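C-type diheme-containing protein (Kuenenia stuttgartiensis, PDB 6H5L) carries two covalently bound c-type haems and probably passes electrons within a reductase complex it forms with a hydroxylamine oxidoreductase-like protein. Local coordinates at the interface of chains A and B and the interface of chains C and A. Numbering follows the deposited sequence. Chains: chain A/B, Conserved hypothetical cytochrome protein; chain C, Similar to hydroxylamine oxidoreductase.

Contact 1: the interface of chains A and B. Residues chain A 71-74, 78-80, 173; chain B 119.
B:Arg119 of one copy of the dihaem cytochrome packs among A:Tyr71, A:Pro74 and A:Pro80 of the other, and hides 131 Å² of its surface there. Its CG stands anti to the backbone N, beside the carbonyl carbon (chi1 173°). From the start of the side chain, B:Arg119 CB lies 3.7 Å from A:Pro80 CG, and the next methylene keeps to the same proline, whose side chain crosses the arginine at about a right angle. The chain then bends at chi2 (93°), and this brings B:Arg119 CD over one face of the A:Tyr71 ring, 3.8 Å from the centroid and displaced toward the rim, a CH-pi contact. Beyond it, NE and CZ pass A:Pro74, whose CG sits over one face of the guanidinium at 3.5 Å from B:Arg119 CZ. B:Arg119 NH1 lies against A:Pro80 and donates a hydrogen bond to A:Tyr71 O, at 2.8 Å and 148° at the hydrogen. The donor uses a lone pair in the carbonyl plane and the oxygen lies close to the guanidinium plane, though the bond itself is somewhat bent. B:Arg119 NH2 turns toward A:Pro74, 3.3 Å from A:Pro74 CA. A:Lys173 carries a like charge in this direction, but its side chain is poorly ordered. An alanine in place of B:Arg119 would probably leave A:Tyr71 O without this donor and open a gap between the tyrosine ring and the two prolines. The accepting carbonyl ends helix 62-71, and the loop after it carries A:Met78, the axial methionine of one haem. The site thus ties the neighbouring copy to the loop that supplies the axial methionine, and its two-fold twin repeats the grip with the chains exchanged, which is consistent with a role in pairing the cytochromes.

Contact 2: the interface of chains C and A. Residues chain C 267-268; chain A 148-149, 154, 165.
C:Val267 and the aliphatic part of A:Lys165 form the apolar centre of this small contact between the hydroxylamine oxidoreductase-like protein and the dihaem cytochrome. The methyl C:Val267 CG2 lies 3.9 Å from A:Lys165 CD, and the other methyl, C:Val267 CG1, faces A:Lys165 CE at 4.1 Å. The two side chains cross obliquely, and the methyls rest against the distal methylenes near the lysine tip. A:Lys165 runs extended through its first three torsions and bends only at the last (chi4 -67°), which turns the amine NZ out of the line of the chain and toward its polar partners. There A:Lys165 NZ forms a salt bridge and hydrogen bond with the carboxylate oxygen C:Glu268 OE1 at 3.0 Å. The oxygen is met on its syn side, though the nitrogen stands 31° out of the carboxylate plane, a usable but tilted approach. The glutamate chain, bent at its second torsion as OE1 turns toward A:Lys165, crosses the lysine at about a right angle. Within chain A, A:Lys165 NZ also donates to the backbone carbonyl A:Gly148 O at 2.9 Å, which would help to hold the amine in position for the partner. A water adds a further link, lying 2.8 Å from A:Lys165 NZ and 2.7 Å from C:Val267 O, and through it the amine also reaches the backbone of the partner. At the rim, A:Asp149 brings a like charge, its OD2 5.5 Å from C:Glu268 OE1; the pairing of the lysine with this glutamate oxygen may partly compensate. A:Ser154 borders the valine side more loosely. In chain C the contact rests on the short 3-10 helix 266-268, and in chain A on loop segments following helix 139-142, which lies within the CXXCH motif (A:Cys138 to the axial A:His142) of the second haem.

Contact 1: the interface of chains A and B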
loop_
_atom_site.group_PDB
_atom_site.type_symbol
_atom_site.label_atom_id
_atom_site.label_comp_id
_atom_site.label_asym_id
_atom_site.label_seq_id
_atom_site.Cartn_x
_atom_site.Cartn_y
_atom_site.Cartn_z
ATOM N N TYR A 71 -6.755 -9.337 45.834
ATOM C CA TYR A 71 -6.753 -8.942 44.431
ATOM C C TYR A 71 -5.401 -8.401 43.984
ATOM O O TYR A 71 -5.037 -8.550 42.812
ATOM C CB TYR A 71 -7.845 -7.901 44.188
ATOM C CG TYR A 71 -8.055 -7.522 42.741
ATOM C CD1 TYR A 71 -8.937 -8.234 41.940
ATOM C CD2 TYR A 71 -7.390 -6.438 42.183
ATOM C CE1 TYR A 71 -9.142 -7.885 40.622
ATOM C CE2 TYR A 71 -7.589 -6.080 40.864
ATOM C CZ TYR A 71 -8.468 -6.809 40.088
ATOM O OH TYR A 71 -8.678 -6.467 38.773
ATOM N N GLY A 72 -4.650 -7.781 44.890
ATOM C CA GLY A 72 -3.412 -7.129 44.523
ATOM C C GLY A 72 -3.662 -5.740 43.968
ATOM O O GLY A 72 -4.793 -5.262 43.866
ATOM N N VAL A 73 -2.568 -5.079 43.607
ATOM C CA VAL A 73 -2.646 -3.739 43.034
ATOM C C VAL A 73 -1.941 -3.737 41.683
ATOM O O VAL A 73 -0.703 -3.788 41.632
ATOM C CB VAL A 73 -2.042 -2.686 43.976
ATOM C CG1 VAL A 73 -2.126 -1.305 43.342
ATOM C CG2 VAL A 73 -2.759 -2.700 45.315
ATOM N N PRO A 74 -2.677 -3.697 40.574
ATOM C CA PRO A 74 -2.029 -3.608 39.262
ATOM C C PRO A 74 -1.173 -2.356 39.141
ATOM O O PRO A 74 -1.297 -1.405 39.918
ATOM C CB PRO A 74 -3.209 -3.575 38.284
ATOM C CG PRO A 74 -4.323 -4.244 39.021
ATOM C CD PRO A 74 -4.135 -3.865 40.463
ATOM N N MET A 78 2.620 -5.259 43.770
ATOM C CA MET A 78 1.659 -5.833 44.709
ATOM C C MET A 78 0.856 -6.905 43.982
ATOM O O MET A 78 -0.182 -6.637 43.374
ATOM C CB MET A 78 0.759 -4.745 45.286
ATOM C CG MET A 78 -0.353 -5.239 46.209
ATOM S SD MET A 78 0.142 -5.472 47.926
ATOM C CE MET A 78 0.892 -7.087 47.846
ATOM N N ILE A 79 1.345 -8.139 44.048
ATOM C CA ILE A 79 0.710 -9.267 43.371
ATOM C C ILE A 79 -0.547 -9.678 44.126
ATOM O O ILE A 79 -0.708 -9.323 45.303
ATOM C CB ILE A 79 1.673 -10.458 43.247
ATOM C CG1 ILE A 79 2.094 -10.943 44.637
ATOM C CG2 ILE A 79 2.873 -10.075 42.412
ATOM C CD1 ILE A 79 2.808 -12.277 44.633
ATOM N N PRO A 80 -1.465 -10.411 43.497
ATOM C CA PRO A 80 -2.519 -11.072 44.270
ATOM C C PRO A 80 -1.913 -12.139 45.167
ATOM O O PRO A 80 -0.940 -12.805 44.804
ATOM C CB PRO A 80 -3.423 -11.687 43.196
ATOM C CG PRO A 80 -3.075 -10.969 41.931
ATOM C CD PRO A 80 -1.632 -10.612 42.047
ATOM N N LYS A 173 -5.910 -1.251 33.316
ATOM C CA LYS A 173 -5.454 -1.889 34.552
ATOM C C LYS A 173 -5.458 -0.844 35.664
ATOM O O LYS A 173 -4.433 -0.259 36.021
ATOM C CB LYS A 173 -4.077 -2.517 34.360
ATOM C CG LYS A 173 -4.039 -3.614 33.309
ATOM C CD LYS A 173 -2.932 -4.625 33.581
ATOM C CE LYS A 173 -3.245 -5.478 34.802
ATOM N NZ LYS A 173 -2.355 -6.671 34.887
ATOM N N ARG B 119 -8.417 -11.752 40.195
ATOM C CA ARG B 119 -7.603 -10.904 39.332
ATOM C C ARG B 119 -7.397 -11.571 37.977
ATOM O O ARG B 119 -6.853 -12.683 37.921
ATOM C CB ARG B 119 -6.261 -10.624 40.003
ATOM C CG ARG B 119 -5.252 -9.895 39.136
ATOM C CD ARG B 119 -5.321 -8.389 39.331
ATOM N NE ARG B 119 -4.089 -7.738 38.891
ATOM C CZ ARG B 119 -3.057 -7.475 39.687
ATOM N NH1 ARG B 119 -3.108 -7.800 40.972
ATOM N NH2 ARG B 119 -1.974 -6.886 39.202
#

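Contact 2: the interface of chains C and A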
loop_
_atom_site.group_PDB
_atom_site.type_symbol
_atom_site.label_atom_id
_atom_site.label_comp_id
_atom_site.label_asym_id
_atom_site.label_seq_id
_atom_site.Cartn_x
_atom_site.Cartn_y
_atom_site.Cartn_z
ATOM N N VAL C 267 10.496 10.783 30.776
ATOM C CA VAL C 267 9.537 10.325 31.775
ATOM C C VAL C 267 8.472 9.420 31.164
ATOM O O VAL C 267 7.830 8.651 31.889
ATOM C CB VAL C 267 8.898 11.531 32.491
ATOM C CG1 VAL C 267 7.830 12.181 31.619
ATOM C CG2 VAL C 267 8.328 11.117 33.843
ATOM N N GLU C 268 8.266 9.485 29.850
ATOM C CA GLU C 268 7.308 8.621 29.172
ATOM C C GLU C 268 7.944 7.361 28.601
ATOM O O GLU C 268 7.226 6.515 28.058
ATOM C CB GLU C 268 6.604 9.388 28.046
ATOM C CG GLU C 268 5.873 10.643 28.493
ATOM C CD GLU C 268 4.753 10.358 29.474
ATOM O OE1 GLU C 268 4.465 11.238 30.315
ATOM O OE2 GLU C 268 4.161 9.260 29.407
ATOM N N GLY A 148 -2.034 10.190 31.384
ATOM C CA GLY A 148 -1.187 10.590 32.487
ATOM C C GLY A 148 -0.100 11.568 32.110
ATOM O O GLY A 148 0.950 11.599 32.759
ATOM N N ASP A 149 -0.321 12.367 31.064
ATOM C CA ASP A 149 0.671 13.306 30.554
ATOM C C ASP A 149 0.138 14.734 30.539
ATOM O O ASP A 149 0.523 15.539 29.687
ATOM C CB ASP A 149 1.140 12.899 29.157
ATOM C CG ASP A 149 -0.009 12.730 28.177
ATOM O OD1 ASP A 149 -1.179 12.783 28.608
ATOM O OD2 ASP A 149 0.264 12.535 26.971
ATOM N N SER A 154 3.659 15.540 36.148
ATOM C CA SER A 154 4.975 15.197 36.677
ATOM C C SER A 154 5.210 15.731 38.085
ATOM O O SER A 154 6.085 15.214 38.790
ATOM C CB SER A 154 6.068 15.719 35.741
ATOM O OG SER A 154 6.030 15.055 34.489
ATOM N N LYS A 165 3.058 10.259 39.859
ATOM C CA LYS A 165 2.615 10.700 38.545
ATOM C C LYS A 165 1.518 9.762 38.065
ATOM O O LYS A 165 1.754 8.549 37.984
ATOM C CB LYS A 165 3.776 10.703 37.569
ATOM C CG LYS A 165 3.442 11.194 36.179
ATOM C CD LYS A 165 4.707 11.339 35.342
ATOM C CE LYS A 165 4.394 11.698 33.893
ATOM N NZ LYS A 165 3.694 10.610 33.145
HETATM O O HOH W 1 5.411 8.413 33.049
#

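About 22 Å separates the C-alpha centres of contact 1 and contact 2, and the two have no residue in common. Both use chain A, which therefore meets a second cytochrome copy through one surface and the hydroxylamine oxidoreductase-like chain through another. Contact 1 draws mainly on the end of helix 62-71 and the loop of the axial methionine of the first haem; contact 2 uses loops after helix 139-142, which lies within the haem-binding motif of the second haem. Together they place the cytochrome as a bridge in the assembly of six copies of each protein, an arrangement compatible with electron transfer between the partners.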